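Local coordinates for putative thioesterase yhdA (Lactococcus lactis subsp. lactis, PDB 3GEK) that probably hydrolyses acyl-CoA thioesters, as a hotdog-fold member of the PaaI thioesterase family, possibly with 1,4-dihydroxy-2-naphthoyl-CoA as substrate, at the interface of chains A and B. Numbering follows the deposited sequence. Chains: chain A/B, Putative thioesterase yhdA.

The interface of chains A and B. Residues chain A 7, 39, 41-42, 48, 50-51; chain B 3-4, 54, 57-58.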
ATOM      1  N   LEU A   7       5.030  13.373 -20.308  1.00 45.57           N
ATOM      2  CA  LEU A   7       5.630  12.143 -19.794  1.00 45.38           C
ATOM      3  C   LEU A   7       6.288  11.312 -20.903  1.00 45.05           C
ATOM      4  O   LEU A   7       7.199  10.533 -20.635  1.00 44.75           O
ATOM      5  CB  LEU A   7       4.584  11.311 -19.046  1.00 45.30           C
ATOM      6  CG  LEU A   7       4.535  11.209 -17.510  1.00 45.76           C
ATOM      7  CD1 LEU A   7       5.545  12.075 -16.750  1.00 44.60           C
ATOM      8  CD2 LEU A   7       3.121  11.457 -17.009  1.00 45.66           C
ATOM      9  N   PHE A  39      12.635  16.702 -17.727  1.00 45.61           N
ATOM     10  CA  PHE A  39      11.257  16.768 -17.256  1.00 45.19           C
ATOM     11  C   PHE A  39      11.022  15.769 -16.125  1.00 45.18           C
ATOM     12  O   PHE A  39      10.327  16.076 -15.159  1.00 45.11           O
ATOM     13  CB  PHE A  39      10.281  16.507 -18.417  1.00 44.96           C
ATOM     14  CG  PHE A  39       8.830  16.462 -18.000  1.00 44.17           C
ATOM     15  CD1 PHE A  39       8.107  17.636 -17.813  1.00 44.19           C
ATOM     16  CD2 PHE A  39       8.191  15.248 -17.802  1.00 43.57           C
ATOM     17  CE1 PHE A  39       6.766  17.599 -17.429  1.00 43.98           C
ATOM     18  CE2 PHE A  39       6.852  15.200 -17.420  1.00 44.03           C
ATOM     19  CZ  PHE A  39       6.139  16.380 -17.230  1.00 44.07           C
ATOM     20  N   ALA A  41      13.282  14.442 -14.068  1.00 46.50           N
ATOM     21  CA  ALA A  41      14.362  14.427 -13.081  1.00 47.14           C
ATOM     22  C   ALA A  41      13.950  14.927 -11.698  1.00 47.72           C
ATOM     23  O   ALA A  41      13.074  15.786 -11.571  1.00 47.86           O
ATOM     24  CB  ALA A  41      15.559  15.215 -13.597  1.00 47.02           C
ATOM     25  N   GLN A  42      14.579  14.361 -10.668  1.00 48.31           N
ATOM     26  CA  GLN A  42      14.533  14.924  -9.316  1.00 49.03           C
ATOM     27  C   GLN A  42      15.903  15.570  -8.974  1.00 49.51           C
ATOM     28  O   GLN A  42      16.880  15.361  -9.710  1.00 49.55           O
ATOM     29  CB  GLN A  42      14.046  13.883  -8.287  1.00 49.12           C
ATOM     30  CG  GLN A  42      14.826  12.575  -8.228  1.00 49.74           C
ATOM     31  CD  GLN A  42      16.113  12.712  -7.441  1.00 50.90           C
ATOM     32  OE1 GLN A  42      16.096  12.910  -6.224  1.00 51.63           O
ATOM     33  NE2 GLN A  42      17.239  12.621  -8.134  1.00 50.26           N
ATOM     34  N   ASN A  48      12.635  10.815 -11.102  1.00 47.73           N
ATOM     35  CA  ASN A  48      11.686  11.194 -10.070  1.00 47.78           C
ATOM     36  C   ASN A  48      10.620  10.112  -9.910  1.00 47.72           C
ATOM     37  O   ASN A  48      10.095   9.590 -10.901  1.00 47.33           O
ATOM     38  CB  ASN A  48      11.059  12.538 -10.456  1.00 48.09           C
ATOM     39  CG  ASN A  48      10.179  13.132  -9.369  1.00 49.46           C
ATOM     40  OD1 ASN A  48       9.824  12.479  -8.387  1.00 51.05           O
ATOM     41  ND2 ASN A  48       9.809  14.394  -9.561  1.00 51.12           N
ATOM     42  N   GLY A  50       7.654  10.417  -8.669  1.00 46.79           N
ATOM     43  CA  GLY A  50       6.372  10.963  -9.104  1.00 46.43           C
ATOM     44  C   GLY A  50       6.068  10.666 -10.561  1.00 46.34           C
ATOM     45  O   GLY A  50       4.911  10.412 -10.916  1.00 46.77           O
ATOM     46  N   ALA A  51       7.103  10.702 -11.403  1.00 45.79           N
ATOM     47  CA  ALA A  51       6.981  10.366 -12.822  1.00 45.54           C
ATOM     48  C   ALA A  51       6.637   8.887 -13.024  1.00 45.44           C
ATOM     49  O   ALA A  51       5.762   8.561 -13.827  1.00 45.52           O
ATOM     50  CB  ALA A  51       8.257  10.731 -13.573  1.00 45.28           C
TER
HETATM   51  N   MSE B   3       8.900  18.762 -14.578  1.00 63.21           N
HETATM   52  CA  MSE B   3       7.598  18.393 -14.022  1.00 63.37           C
HETATM   53  C   MSE B   3       7.305  19.076 -12.688  1.00 61.92           C
HETATM   54  O   MSE B   3       6.196  19.568 -12.471  1.00 61.75           O
HETATM   55  CB  MSE B   3       7.510  16.877 -13.861  1.00 63.14           C
HETATM   56  CG  MSE B   3       6.133  16.361 -13.506  1.00 64.01           C
HETATM   57 SE   MSE B   3       6.209  14.453 -13.150  1.00 66.98          SE
HETATM   58  CE  MSE B   3       6.977  14.512 -11.356  1.00 65.67           C
ATOM     59  N   ILE B   4       8.293  19.093 -11.815  1.00 60.83           N
ATOM     60  CA  ILE B   4       8.175  19.706 -10.490  1.00 59.79           C
ATOM     61  C   ILE B   4       7.730  21.169 -10.586  1.00 59.06           C
ATOM     62  O   ILE B   4       6.840  21.598  -9.854  1.00 58.90           O
ATOM     63  CB  ILE B   4       9.498  19.578  -9.686  1.00 59.76           C
ATOM     64  CG1 ILE B   4       9.844  18.100  -9.463  1.00 59.59           C
ATOM     65  CG2 ILE B   4       9.402  20.317  -8.351  1.00 59.77           C
ATOM     66  CD1 ILE B   4      11.288  17.837  -9.058  1.00 59.86           C
ATOM     67  N   ALA B  54       2.607  12.945  -7.380  1.00 50.98           N
ATOM     68  CA  ALA B  54       3.825  13.720  -7.588  1.00 51.26           C
ATOM     69  C   ALA B  54       3.943  14.818  -6.540  1.00 51.37           C
ATOM     70  O   ALA B  54       4.998  14.989  -5.930  1.00 51.37           O
ATOM     71  CB  ALA B  54       3.845  14.306  -8.993  1.00 51.26           C
ATOM     72  N   GLU B  57       4.948  13.148  -3.121  1.00 53.62           N
ATOM     73  CA  GLU B  57       6.342  12.679  -3.070  1.00 54.62           C
ATOM     74  C   GLU B  57       7.340  13.839  -3.026  1.00 54.84           C
ATOM     75  O   GLU B  57       8.322  13.786  -2.279  1.00 54.95           O
ATOM     76  CB  GLU B  57       6.666  11.693  -4.216  1.00 54.62           C
ATOM     77  CG  GLU B  57       8.121  11.161  -4.197  1.00 55.54           C
ATOM     78  CD  GLU B  57       8.319   9.791  -4.869  1.00 55.84           C
ATOM     79  OE1 GLU B  57       7.324   9.080  -5.125  1.00 57.24           O
ATOM     80  OE2 GLU B  57       9.494   9.417  -5.126  1.00 56.74           O
ATOM     81  N   ILE B  58       7.064  14.894  -3.798  1.00 55.16           N
ATOM     82  CA  ILE B  58       7.937  16.066  -3.877  1.00 55.35           C
ATOM     83  C   ILE B  58       7.944  16.865  -2.573  1.00 55.41           C
ATOM     84  O   ILE B  58       9.004  17.087  -1.983  1.00 55.25           O
ATOM     85  CB  ILE B  58       7.561  16.997  -5.076  1.00 55.50           C
ATOM     86  CG1 ILE B  58       7.676  16.256  -6.419  1.00 56.18           C
ATOM     87  CG2 ILE B  58       8.408  18.262  -5.086  1.00 55.05           C
ATOM     88  CD1 ILE B  58       9.027  15.585  -6.684  1.00 57.85           C
TER
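This is a patch of the two-fold interface between chains A and B of the four-chain deposited assembly, very likely the hotdog-family dimer: A:Phe39, A:Asn48 and the start of helix 49-68 receive the short N-terminal helix 3-6 and helix 49-68 of chain B. This patch and its twin, with the chains exchanged, help to hold the two subunits together. B:Met3, a selenomethionine, reaches into chain A; its backbone N donates to A:Phe39 O at 3.1 Å, in the carbonyl plane and on a lone pair. Its CB lies over one face of the A:Phe39 ring, 3.8 Å from the centroid and offset toward the rim, a CH-pi contact. A:Leu7 CD1 meets the ring's edge in plane. An alanine in place of A:Phe39 would probably leave B:Met3 without the flat surface under its CB and CG, opening a gap and letting the side chain turn more freely.

Further out, B:Met3 runs extended to SE and then bends (chi3 77°), which puts CE over one face of the A:Asn48 amide, 3.4 Å from ND2. B:Ile58 comes tip first, CD1 at the OD1/ND2 end near the amide plane, the side chains crossing at about a right angle; B:Ile4 brings CG1 to 3.7 Å from ND2. The amide's rotation is probably restrained within chain A: A:Asn48 OD1 accepts A:Gly50 N, 3.0 Å away and 57° out of the carbonyl plane, and so caps the N-terminus of helix 49-68. A:Gly50 CA lies 4.0 Å from B:Ala54 CA. This Asn-Gly-Gly stretch occupies the place of the family's His-Gly-Gly motif, and B:Glu57, the likely catalytic carboxylate, brings OE1 to 3.8 Å from A:Gly50 N, beyond hydrogen-bonding distance. The patch anchors the partner's N-terminal helix, probably helps to set how the long helices meet, and probably assembles an active site from both chains.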